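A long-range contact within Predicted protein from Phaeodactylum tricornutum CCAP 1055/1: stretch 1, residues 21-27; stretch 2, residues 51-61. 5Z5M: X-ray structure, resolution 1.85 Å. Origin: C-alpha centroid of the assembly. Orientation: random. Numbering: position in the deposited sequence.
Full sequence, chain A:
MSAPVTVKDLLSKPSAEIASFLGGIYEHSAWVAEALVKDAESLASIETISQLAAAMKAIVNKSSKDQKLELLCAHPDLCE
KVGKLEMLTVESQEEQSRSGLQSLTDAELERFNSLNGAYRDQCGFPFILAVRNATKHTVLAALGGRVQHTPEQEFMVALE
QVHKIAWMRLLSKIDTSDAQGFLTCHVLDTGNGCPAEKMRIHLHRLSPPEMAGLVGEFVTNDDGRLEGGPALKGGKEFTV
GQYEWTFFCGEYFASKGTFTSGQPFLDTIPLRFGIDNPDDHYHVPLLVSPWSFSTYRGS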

# COMPACT_ATOMS: atom_id res chain seq x y z
N PHE A 21 -28.82 -0.59 -36.16
CA PHE A 21 -27.39 -0.75 -35.89
C PHE A 21 -27.17 -1.33 -34.49
O PHE A 21 -26.31 -2.19 -34.31
CB PHE A 21 -26.68 0.60 -36.03
CG PHE A 21 -25.18 0.50 -35.93
CD1 PHE A 21 -24.42 0.19 -37.04
CD2 PHE A 21 -24.54 0.75 -34.73
CE1 PHE A 21 -23.04 0.12 -36.95
CE2 PHE A 21 -23.17 0.68 -34.63
CZ PHE A 21 -22.41 0.36 -35.74
N LEU A 22 -27.96 -0.88 -33.53
CA LEU A 22 -27.74 -1.23 -32.12
C LEU A 22 -28.70 -2.29 -31.58
O LEU A 22 -28.69 -2.58 -30.39
CB LEU A 22 -27.85 0.02 -31.25
CG LEU A 22 -26.87 1.16 -31.56
CD1 LEU A 22 -27.27 2.41 -30.79
CD2 LEU A 22 -25.45 0.74 -31.21
N GLY A 23 -29.51 -2.87 -32.46
CA GLY A 23 -30.56 -3.78 -32.02
C GLY A 23 -30.10 -5.09 -31.42
O GLY A 23 -30.88 -5.78 -30.75
N GLY A 24 -28.84 -5.45 -31.65
CA GLY A 24 -28.30 -6.72 -31.19
C GLY A 24 -27.26 -6.59 -30.09
O GLY A 24 -26.68 -7.59 -29.65
N ILE A 25 -27.02 -5.36 -29.65
CA ILE A 25 -26.09 -5.09 -28.55
C ILE A 25 -26.44 -5.93 -27.33
O ILE A 25 -25.58 -6.58 -26.73
CB ILE A 25 -26.09 -3.60 -28.17
CG1 ILE A 25 -25.51 -2.74 -29.31
CG2 ILE A 25 -25.30 -3.38 -26.89
CD1 ILE A 25 -24.25 -3.31 -29.96
N TYR A 26 -27.72 -5.91 -26.96
CA TYR A 26 -28.26 -6.84 -25.98
C TYR A 26 -29.04 -7.92 -26.74
O TYR A 26 -29.85 -7.62 -27.62
CB TYR A 26 -29.14 -6.13 -24.95
CG TYR A 26 -28.37 -5.22 -24.01
CD1 TYR A 26 -28.14 -3.88 -24.34
CD2 TYR A 26 -27.87 -5.69 -22.80
CE1 TYR A 26 -27.44 -3.04 -23.48
CE2 TYR A 26 -27.17 -4.86 -21.94
CZ TYR A 26 -26.96 -3.54 -22.29
OH TYR A 26 -26.25 -2.71 -21.43
N GLU A 27 -28.75 -9.17 -26.40
CA GLU A 27 -29.25 -10.33 -27.13
C GLU A 27 -30.77 -10.40 -27.19
O GLU A 27 -31.44 -10.42 -26.16
CB GLU A 27 -28.71 -11.62 -26.51
CG GLU A 27 -28.73 -12.82 -27.43
CD GLU A 27 -27.57 -12.83 -28.40
OE1 GLU A 27 -26.71 -11.92 -28.32
OE2 GLU A 27 -27.51 -13.74 -29.25
N GLN A 51 -20.88 7.25 -23.11
CA GLN A 51 -22.21 7.77 -22.85
C GLN A 51 -23.29 6.93 -23.54
O GLN A 51 -24.38 6.74 -23.00
CB GLN A 51 -22.31 9.23 -23.31
CG GLN A 51 -21.50 10.18 -22.44
CD GLN A 51 -21.40 11.57 -23.02
OE1 GLN A 51 -21.75 11.80 -24.18
NE2 GLN A 51 -20.92 12.52 -22.23
N LEU A 52 -22.97 6.42 -24.72
CA LEU A 52 -23.90 5.57 -25.45
C LEU A 52 -24.15 4.28 -24.68
O LEU A 52 -25.29 3.84 -24.52
CB LEU A 52 -23.36 5.28 -26.86
CG LEU A 52 -24.15 4.24 -27.66
CD1 LEU A 52 -25.61 4.67 -27.81
CD2 LEU A 52 -23.50 4.02 -29.02
N ALA A 53 -23.07 3.67 -24.19
CA ALA A 53 -23.17 2.46 -23.39
C ALA A 53 -23.95 2.71 -22.10
O ALA A 53 -24.78 1.88 -21.71
CB ALA A 53 -21.77 1.93 -23.05
N ALA A 54 -23.70 3.85 -21.47
CA ALA A 54 -24.36 4.23 -20.22
C ALA A 54 -25.85 4.41 -20.43
O ALA A 54 -26.65 4.03 -19.57
CB ALA A 54 -23.75 5.52 -19.67
N ALA A 55 -26.21 5.01 -21.56
CA ALA A 55 -27.60 5.26 -21.91
C ALA A 55 -28.38 3.95 -22.09
O ALA A 55 -29.50 3.82 -21.60
CB ALA A 55 -27.68 6.10 -23.17
N MET A 56 -27.78 2.99 -22.79
CA MET A 56 -28.44 1.71 -23.01
C MET A 56 -28.50 0.90 -21.73
O MET A 56 -29.51 0.24 -21.45
CB MET A 56 -27.72 0.92 -24.12
CG MET A 56 -27.71 1.66 -25.45
SD MET A 56 -26.95 0.75 -26.81
CE MET A 56 -28.14 -0.57 -27.02
N LYS A 57 -27.43 0.96 -20.94
CA LYS A 57 -27.39 0.29 -19.64
C LYS A 57 -28.51 0.80 -18.73
O LYS A 57 -29.16 0.01 -18.05
CB LYS A 57 -26.03 0.51 -18.97
CG LYS A 57 -25.85 -0.23 -17.65
CD LYS A 57 -24.45 -0.01 -17.07
CE LYS A 57 -24.27 -0.76 -15.76
NZ LYS A 57 -22.89 -0.62 -15.23
N ALA A 58 -28.71 2.11 -18.73
CA ALA A 58 -29.76 2.73 -17.92
C ALA A 58 -31.14 2.22 -18.30
O ALA A 58 -31.97 1.94 -17.43
CB ALA A 58 -29.70 4.25 -18.05
N ILE A 59 -31.39 2.11 -19.60
CA ILE A 59 -32.66 1.58 -20.10
C ILE A 59 -32.90 0.16 -19.59
O ILE A 59 -33.99 -0.17 -19.12
CB ILE A 59 -32.69 1.59 -21.65
CG1 ILE A 59 -32.75 3.04 -22.15
CG2 ILE A 59 -33.89 0.79 -22.18
CD1 ILE A 59 -32.66 3.18 -23.65
N VAL A 60 -31.86 -0.67 -19.65
CA VAL A 60 -31.97 -2.03 -19.14
C VAL A 60 -32.22 -2.03 -17.63
O VAL A 60 -33.13 -2.71 -17.14
CB VAL A 60 -30.71 -2.85 -19.45
CG1 VAL A 60 -30.76 -4.20 -18.73
CG2 VAL A 60 -30.58 -3.06 -20.97
N ASN A 61 -31.42 -1.27 -16.90
CA ASN A 61 -31.50 -1.26 -15.44
C ASN A 61 -32.85 -0.78 -14.92
O ASN A 61 -33.29 -1.19 -13.84
CB ASN A 61 -30.38 -0.40 -14.85
CG ASN A 61 -29.04 -1.13 -14.81
OD1 ASN A 61 -28.98 -2.35 -14.96
ND2 ASN A 61 -27.97 -0.38 -14.61
O HOH W 1 -24.53 -0.75 -22.38

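Residues 51-61, part of a helix that begins earlier in the chain, offer one side to a short segment that leaves a helix through a turn and into a loop, and what joins them is shape: no direct hydrogen bond crosses between the two. The backbones stay well apart, 9.1 Å between the CA atoms of Tyr-26 and Met-56 at their closest, so side chains must fill the gap. Leu-52, Met-56 and Val-60, spaced four residues apart, form the helix's ridge.

Met-56 is the central bump. Its side chain runs out until Met-56 CE sits 3.8 Å from Ile-25 CB and 4.0 Å from Leu-22 O, in a hollow bounded by the two ends of a type I turn, Leu-22 to Ile-25. A weak hydrogen bond from Ile-25 N to Leu-22 O (3.3 Å) closes that turn. Gly-23 and Gly-24, between them, stay clear of the helix. Beside this hollow, Leu-22 CD1 meets Leu-52 CD1 at 4.1 Å.

Tyr-26 supplies the flat surface. Val-60 CG2 lies over one face, 3.9 Å from Tyr-26 CZ and nearly on the ring normal, a CH-pi contact, while Met-56 CB approaches the edge, 4.0 Å from Tyr-26 CE1. Tyr-26 OH lies 3.7 Å from Lys-57 CA. A bridging water, O of water 1, is hydrogen-bonded to Tyr-26 OH at 2.8 Å, and the same water donates to Ala-53 O at 2.7 Å.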